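Local coordinates for amidase, hydantoinase/carbamoylase family (Burkholderia vietnamiensis, PDB 5I4M), which probably hydrolyses N-carbamoyl-L-amino acids as a two-zinc enzyme of the peptidase M20 family, at the interface of chains A and B. Residues are numbered along the deposited sequence; one frame, centred on the assembly and turned at random. Chains: chain A/B, Amidase, hydantoinase/carbamoylase family.

The interface of chains A and B. Residues chain A 108-109, 152, 403; chain B 292, 294, 296-297.
B:Val297 rests its CG2 methyl on one face of the A:Gln108 amide, displaced towards the oxygen end, the valine and glutamine side chains reaching towards each other. B:Val297 CG2 is 3.6 Å from A:Gln108 CD, the amide carbon. The same methyl lies 4.1 Å from A:His403 CB, so one branch of the valine fills the corner between glutamine and histidine. A:Gln108 also packs within its own chain: its CG sits over the centre of one face of the A:His403 imidazole. Beside this core the two prolines lie crosswise, with A:Pro109 CG 3.8 Å from B:Pro292 CB.

Moving outward, the chain of A:Gln108 bends at its second torsion (chi2 -80°), which brings both ends of the amide to chain B. On the oxygen end, B:Ser294 OG donates to A:Gln108 OE1 at 2.6 Å, approaching a lone pair within the plane of the carbonyl, at 138° to the C=O bond. That hydroxyl is shared: A:Ser152 OG hydrogen-bonds to B:Ser294 OG at 2.7 Å, so two chain A groups grip one serine oxygen. On the nitrogen end, A:Gln108 NE2 donates to B:Asn296 OD1 at 2.8 Å, a less ideal bond because the donor stands above the asparagine carbonyl plane. Bonds at both ends should fix the flip of the glutamine amide.

At the rim, a hydrogen bond from the zinc ligand A:His403 to the backbone carbonyl of the same asparagine probably helps set the ring's orientation, with NE2 presumably left to face the metal. B:Asn296 belongs to a binding site for 3-phosphoglycerate, perhaps carried along from purification or crystallisation, so chain B apparently contributes to the active site of chain A. The M20 dimerisation region includes the chain B segment, consistent with a biological dimer, and the two-fold repeats the contact with chains exchanged. A:His403 ND1 donates to B:Asn296 O at 3.0 Å, with 153° at the hydrogen and the acceptor almost in the imidazole plane.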
ATOM      1  N   GLN A 108     -16.987  -1.492   6.658  1.00  7.58           N
ATOM      2  CA  GLN A 108     -15.559  -1.390   6.456  1.00  8.34           C
ATOM      3  C   GLN A 108     -14.978  -2.767   6.155  1.00  7.54           C
ATOM      4  O   GLN A 108     -15.618  -3.788   6.422  1.00  8.80           O
ATOM      5  CB  GLN A 108     -14.911  -0.813   7.709  1.00  7.34           C
ATOM      6  CG  GLN A 108     -15.352   0.585   7.998  1.00  9.00           C
ATOM      7  CD  GLN A 108     -14.603   1.560   7.125  1.00  7.82           C
ATOM      8  OE1 GLN A 108     -13.512   1.250   6.643  1.00  7.69           O
ATOM      9  NE2 GLN A 108     -15.183   2.738   6.901  1.00  6.85           N
ATOM     10  N   PRO A 109     -13.755  -2.818   5.614  1.00  7.98           N
ATOM     11  CA  PRO A 109     -13.086  -4.119   5.451  1.00 10.17           C
ATOM     12  C   PRO A 109     -12.863  -4.822   6.776  1.00 11.40           C
ATOM     13  O   PRO A 109     -12.925  -6.055   6.837  1.00 11.74           O
ATOM     14  CB  PRO A 109     -11.762  -3.759   4.762  1.00 11.34           C
ATOM     15  CG  PRO A 109     -11.578  -2.281   4.992  1.00 11.18           C
ATOM     16  CD  PRO A 109     -12.960  -1.697   5.073  1.00  8.01           C
ATOM     17  N   SER A 152     -15.466   4.222   2.261  1.00  7.21           N
ATOM     18  CA  SER A 152     -14.189   3.516   2.244  1.00  7.42           C
ATOM     19  C   SER A 152     -13.812   3.036   0.845  1.00  7.34           C
ATOM     20  O   SER A 152     -12.718   3.339   0.352  1.00 10.34           O
ATOM     21  CB  SER A 152     -14.235   2.324   3.210  1.00  8.11           C
ATOM     22  OG  SER A 152     -13.018   1.587   3.129  1.00 10.38           O
ATOM     23  N   HIS A 403     -15.266  -0.230  13.764  1.00  8.05           N
ATOM     24  CA  HIS A 403     -14.351  -0.378  12.633  1.00  6.70           C
ATOM     25  C   HIS A 403     -13.244  -1.385  12.939  1.00  9.91           C
ATOM     26  O   HIS A 403     -12.137  -1.308  12.399  1.00  8.52           O
ATOM     27  CB  HIS A 403     -13.794   0.980  12.192  1.00  7.00           C
ATOM     28  CG  HIS A 403     -14.811   1.799  11.449  1.00  7.27           C
ATOM     29  ND1 HIS A 403     -14.497   2.938  10.740  1.00  7.06           N
ATOM     30  CD2 HIS A 403     -16.146   1.615  11.295  1.00  7.51           C
ATOM     31  CE1 HIS A 403     -15.596   3.423  10.185  1.00  9.02           C
ATOM     32  NE2 HIS A 403     -16.612   2.637  10.505  1.00  8.53           N
TER
ATOM     33  N   PRO B 292      -6.078  -1.919   7.613  1.00  9.64           N
ATOM     34  CA  PRO B 292      -6.749  -2.339   6.375  1.00  6.92           C
ATOM     35  C   PRO B 292      -6.653  -1.327   5.241  1.00  9.38           C
ATOM     36  O   PRO B 292      -7.194  -1.596   4.163  1.00 10.88           O
ATOM     37  CB  PRO B 292      -8.210  -2.522   6.818  1.00  9.30           C
ATOM     38  CG  PRO B 292      -8.376  -1.517   7.935  1.00  7.23           C
ATOM     39  CD  PRO B 292      -7.037  -1.489   8.648  1.00 10.29           C
ATOM     40  N   SER B 294      -7.974   1.718   5.028  1.00  6.54           N
ATOM     41  CA  SER B 294      -9.230   2.426   4.820  1.00  8.21           C
ATOM     42  C   SER B 294      -9.141   3.784   5.495  1.00  6.68           C
ATOM     43  O   SER B 294      -8.683   3.884   6.634  1.00  8.04           O
ATOM     44  CB  SER B 294     -10.414   1.638   5.376  1.00  9.90           C
ATOM     45  OG  SER B 294     -11.617   2.385   5.253  1.00  9.48           O
ATOM     46  N   ASN B 296     -11.026   5.918   6.956  1.00  7.15           N
ATOM     47  CA  ASN B 296     -11.622   6.187   8.261  1.00 10.95           C
ATOM     48  C   ASN B 296     -11.452   5.015   9.233  1.00  7.54           C
ATOM     49  O   ASN B 296     -12.280   4.809  10.127  1.00  8.82           O
ATOM     50  CB  ASN B 296     -13.092   6.635   8.143  1.00  9.51           C
ATOM     51  CG  ASN B 296     -13.963   5.743   7.257  1.00  9.37           C
ATOM     52  OD1 ASN B 296     -13.482   4.915   6.484  1.00  8.45           O
ATOM     53  ND2 ASN B 296     -15.283   5.955   7.352  1.00  7.87           N
ATOM     54  N   VAL B 297     -10.339   4.288   9.114  1.00  7.37           N
ATOM     55  CA  VAL B 297      -9.946   3.253  10.069  1.00  7.52           C
ATOM     56  C   VAL B 297      -8.505   3.503  10.494  1.00  7.48           C
ATOM     57  O   VAL B 297      -7.609   3.579   9.645  1.00 10.56           O
ATOM     58  CB  VAL B 297     -10.068   1.831   9.487  1.00  7.45           C
ATOM     59  CG1 VAL B 297      -9.683   0.789  10.557  1.00  7.68           C
ATOM     60  CG2 VAL B 297     -11.461   1.563   8.929  1.00  7.53           C
TER